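Local coordinates for protein DocCel5: Type I dockerin repeat domain from A. cellulolyticus family 5 endoglucanase WP_010249057 S51I, L52N mutant (Acetivibrio cellulolyticus, PDB 5NRM) that binds a cohesin of scaffoldin B as a type I dockerin, and so probably builds its parent family 5 endoglucanase into the multienzyme cellulosome, at residues 16-21 against 29-34. Numbering follows the deposited sequence.
With CA (calcium ion), chain E.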
ATOM      1  N   PHE B  16     -11.242   0.724   2.951  1.00  9.37           N
ATOM      2  CA  PHE B  16     -11.012  -0.642   3.426  1.00 10.14           C
ATOM      3  C   PHE B  16     -11.079  -0.762   4.939  1.00 10.49           C
ATOM      4  O   PHE B  16     -11.670  -1.689   5.455  1.00 11.35           O
ATOM      5  CB  PHE B  16      -9.623  -1.010   2.922  1.00  9.91           C
ATOM      6  CG  PHE B  16      -9.171  -2.461   3.043  1.00 11.00           C
ATOM      7  CD1 PHE B  16      -9.929  -3.483   2.577  1.00 12.01           C
ATOM      8  CD2 PHE B  16      -7.928  -2.733   3.527  1.00 11.06           C
ATOM      9  CE1 PHE B  16      -9.449  -4.777   2.613  1.00 13.26           C
ATOM     10  CE2 PHE B  16      -7.444  -4.051   3.591  1.00 12.37           C
ATOM     11  CZ  PHE B  16      -8.230  -5.072   3.136  1.00 13.49           C
ATOM     12  N   ALA B  17     -10.487   0.186   5.634  1.00  9.93           N
ATOM     13  CA  ALA B  17     -10.591   0.263   7.074  1.00 10.86           C
ATOM     14  C   ALA B  17     -12.013   0.440   7.628  1.00 11.56           C
ATOM     15  O   ALA B  17     -12.433  -0.205   8.624  1.00 12.95           O
ATOM     16  CB  ALA B  17      -9.682   1.342   7.603  1.00 10.63           C
ATOM     17  N   LEU B  18     -12.768   1.299   6.989  1.00 11.19           N
ATOM     18  CA  LEU B  18     -14.123   1.499   7.387  1.00 12.11           C
ATOM     19  C   LEU B  18     -14.929   0.225   7.169  1.00 12.88           C
ATOM     20  O   LEU B  18     -15.752  -0.134   7.999  1.00 13.66           O
ATOM     21  CB  LEU B  18     -14.775   2.645   6.625  1.00 11.77           C
ATOM     22  CG  LEU B  18     -14.216   4.035   7.021  1.00 11.35           C
ATOM     23  CD1 LEU B  18     -14.609   5.076   6.036  1.00 11.40           C
ATOM     24  CD2 LEU B  18     -14.673   4.514   8.389  1.00 12.48           C
ATOM     25  N   MET B  19     -14.706  -0.438   6.063  1.00 13.02           N
ATOM     26  CA  MET B  19     -15.354  -1.730   5.852  1.00 15.43           C
ATOM     27  C   MET B  19     -14.963  -2.736   6.973  1.00 16.04           C
ATOM     28  O   MET B  19     -15.765  -3.528   7.434  1.00 17.33           O
ATOM     29  CB  MET B  19     -14.948  -2.293   4.548  1.00 16.93           C
ATOM     30  CG  MET B  19     -15.485  -1.509   3.400  1.00 17.95           C
ATOM     31  SD  MET B  19     -15.066  -2.314   1.847  1.00 24.22           S
ATOM     32  CE  MET B  19     -16.146  -3.777   2.023  1.00 22.04           C
ATOM     33  N   ARG B  20     -13.680  -2.682   7.407  1.00 15.53           N
ATOM     34  CA  ARG B  20     -13.241  -3.597   8.497  1.00 16.78           C
ATOM     35  C   ARG B  20     -13.980  -3.252   9.775  1.00 17.74           C
ATOM     36  O   ARG B  20     -14.513  -4.142  10.456  1.00 19.21           O
ATOM     37  CB  ARG B  20     -11.722  -3.473   8.727  1.00 16.93           C
ATOM     38  CG  ARG B  20     -11.152  -4.461   9.732  1.00 18.52           C
ATOM     39  CD  ARG B  20     -11.165  -5.904   9.209  1.00 20.21           C
ATOM     40  NE  ARG B  20     -10.607  -6.812  10.211  1.00 21.99           N
ATOM     41  CZ  ARG B  20     -10.735  -8.133  10.189  1.00 25.34           C
ATOM     42  NH1 ARG B  20     -11.265  -8.721   9.137  1.00 26.19           N
ATOM     43  NH2 ARG B  20     -10.255  -8.867  11.182  1.00 26.90           N
ATOM     44  N   ASN B  21     -14.097  -1.962  10.072  1.00 17.12           N
ATOM     45  CA  ASN B  21     -14.825  -1.590  11.270  1.00 19.86           C
ATOM     46  C   ASN B  21     -16.268  -1.991  11.211  1.00 20.65           C
ATOM     47  O   ASN B  21     -16.833  -2.372  12.249  1.00 21.74           O
ATOM     48  CB  ASN B  21     -14.745  -0.120  11.546  1.00 20.07           C
ATOM     49  CG  ASN B  21     -13.532   0.247  12.322  1.00 22.18           C
ATOM     50  OD1 ASN B  21     -13.062   1.393  12.247  1.00 26.02           O
ATOM     51  ND2 ASN B  21     -13.021  -0.687  13.090  1.00 23.73           N
ATOM     52  N   ASP B  29     -22.847   2.539  10.233  1.00 26.44           N
ATOM     53  CA  ASP B  29     -23.309   3.270   9.092  1.00 26.48           C
ATOM     54  C   ASP B  29     -22.059   3.801   8.386  1.00 22.67           C
ATOM     55  O   ASP B  29     -21.214   4.379   9.043  1.00 24.27           O
ATOM     56  CB  ASP B  29     -24.129   4.479   9.614  1.00 29.19           C
ATOM     57  CG  ASP B  29     -25.076   5.054   8.573  1.00 32.69           C
ATOM     58  OD1 ASP B  29     -24.941   4.807   7.347  1.00 33.32           O
ATOM     59  OD2 ASP B  29     -26.022   5.776   8.997  1.00 38.62           O
ATOM     60  N   PHE B  30     -21.980   3.647   7.079  1.00 20.27           N
ATOM     61  CA  PHE B  30     -20.940   4.301   6.326  1.00 17.74           C
ATOM     62  C   PHE B  30     -21.322   5.778   6.051  1.00 16.62           C
ATOM     63  O   PHE B  30     -22.499   6.122   5.942  1.00 17.23           O
ATOM     64  CB  PHE B  30     -20.736   3.614   4.974  1.00 17.49           C
ATOM     65  CG  PHE B  30     -20.161   2.204   5.054  1.00 17.54           C
ATOM     66  CD1 PHE B  30     -19.000   1.961   5.761  1.00 17.42           C
ATOM     67  CD2 PHE B  30     -20.768   1.171   4.385  1.00 19.76           C
ATOM     68  CE1 PHE B  30     -18.445   0.697   5.772  1.00 17.18           C
ATOM     69  CE2 PHE B  30     -20.223  -0.086   4.390  1.00 19.52           C
ATOM     70  CZ  PHE B  30     -19.066  -0.320   5.101  1.00 18.57           C
ATOM     71  N   PRO B  31     -20.299   6.637   5.870  1.00 15.45           N
ATOM     72  CA  PRO B  31     -20.573   7.996   5.424  1.00 15.69           C
ATOM     73  C   PRO B  31     -21.258   8.061   4.118  1.00 17.08           C
ATOM     74  O   PRO B  31     -21.989   9.022   3.853  1.00 18.40           O
ATOM     75  CB  PRO B  31     -19.206   8.621   5.292  1.00 14.32           C
ATOM     76  CG  PRO B  31     -18.380   7.866   6.202  1.00 13.85           C
ATOM     77  CD  PRO B  31     -18.885   6.448   6.243  1.00 14.59           C
ATOM     78  N   ALA B  32     -21.034   7.086   3.248  1.00 17.27           N
ATOM     79  CA  ALA B  32     -21.812   7.045   2.037  1.00 19.83           C
ATOM     80  C   ALA B  32     -23.345   7.079   2.347  1.00 22.43           C
ATOM     81  O   ALA B  32     -23.935   6.496   3.320  1.00 25.04           O
ATOM     82  CB  ALA B  32     -21.449   5.840   1.136  1.00 19.64           C
ATOM     83  N   GLU B  33     -23.959   7.766   1.431  1.00 26.76           N
ATOM     84  CA  GLU B  33     -25.367   7.998   1.411  1.00 31.78           C
ATOM     85  C   GLU B  33     -26.106   6.647   1.358  1.00 32.19           C
ATOM     86  O   GLU B  33     -27.137   6.417   2.064  1.00 31.64           O
ATOM     87  CB  GLU B  33     -25.686   8.905   0.191  1.00 38.32           C
ATOM     88  CG  GLU B  33     -26.411  10.249   0.498  1.00 47.93           C
ATOM     89  CD  GLU B  33     -25.499  11.380   1.063  1.00 53.54           C
ATOM     90  OE1 GLU B  33     -24.888  12.209   0.270  1.00 54.42           O
ATOM     91  OE2 GLU B  33     -25.431  11.445   2.338  1.00 59.15           O
ATOM     92  N   ASP B  34     -25.572   5.745   0.540  1.00 28.91           N
ATOM     93  CA  ASP B  34     -26.160   4.410   0.376  1.00 29.93           C
ATOM     94  C   ASP B  34     -25.101   3.343   0.727  1.00 27.21           C
ATOM     95  O   ASP B  34     -24.228   3.067  -0.066  1.00 28.00           O
ATOM     96  CB  ASP B  34     -26.575   4.324  -1.070  1.00 33.15           C
ATOM     97  CG  ASP B  34     -27.252   3.023  -1.424  1.00 35.37           C
ATOM     98  OD1 ASP B  34     -27.334   2.062  -0.589  1.00 36.11           O
ATOM     99  OD2 ASP B  34     -27.785   3.010  -2.554  1.00 43.19           O
TER
HETATM  100 CA    CA E 103     -24.567   5.602   5.295  0.80 20.69          CA
HETATM  101  O   HOH W   1     -26.780   4.940   5.075  1.00 37.80           O
HETATM  102  O   HOH W   2     -25.159   7.908   5.753  1.00 28.71           O
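A largely apolar contact, with the ring of F30 set against L18 and M19, joins helix 13-23 of this dockerin to the calcium-binding loop that leads into helix 35-39. F30 meets the helix with the outer end of its ring: CE1 lies 3.6 Å from L18 O, which sits at the ring edge near its plane, and 4.2 Å from L18 CB. Its CZ reaches M19 CG at 4.1 Å, the unbranched methionine chain crossing the phenyl group at a slant. With F30 CG anti to its own carbonyl carbon (chi1 -68°), the ring extends to the helix while the backbone carbonyl remains on the metal. L18 offers a branched aliphatic surface, which the compact ring of P31 touches loosely. Y22 stacks on F30, and V5 and I47 complete its buried surroundings. F30 O binds calcium at 2.2 Å, joined by D29 OD1, A32 O, two waters and D35 OD1. R20, pointing away from the loop, hydrogen-bonds through NE to Y81 O of the cohesin chain. The chemistry divides F30 in two: its ring packs by dispersion and a weak, probably favourable edge-to-carbonyl approach, and its carbonyl ties it to calcium, which probably steadies the loop.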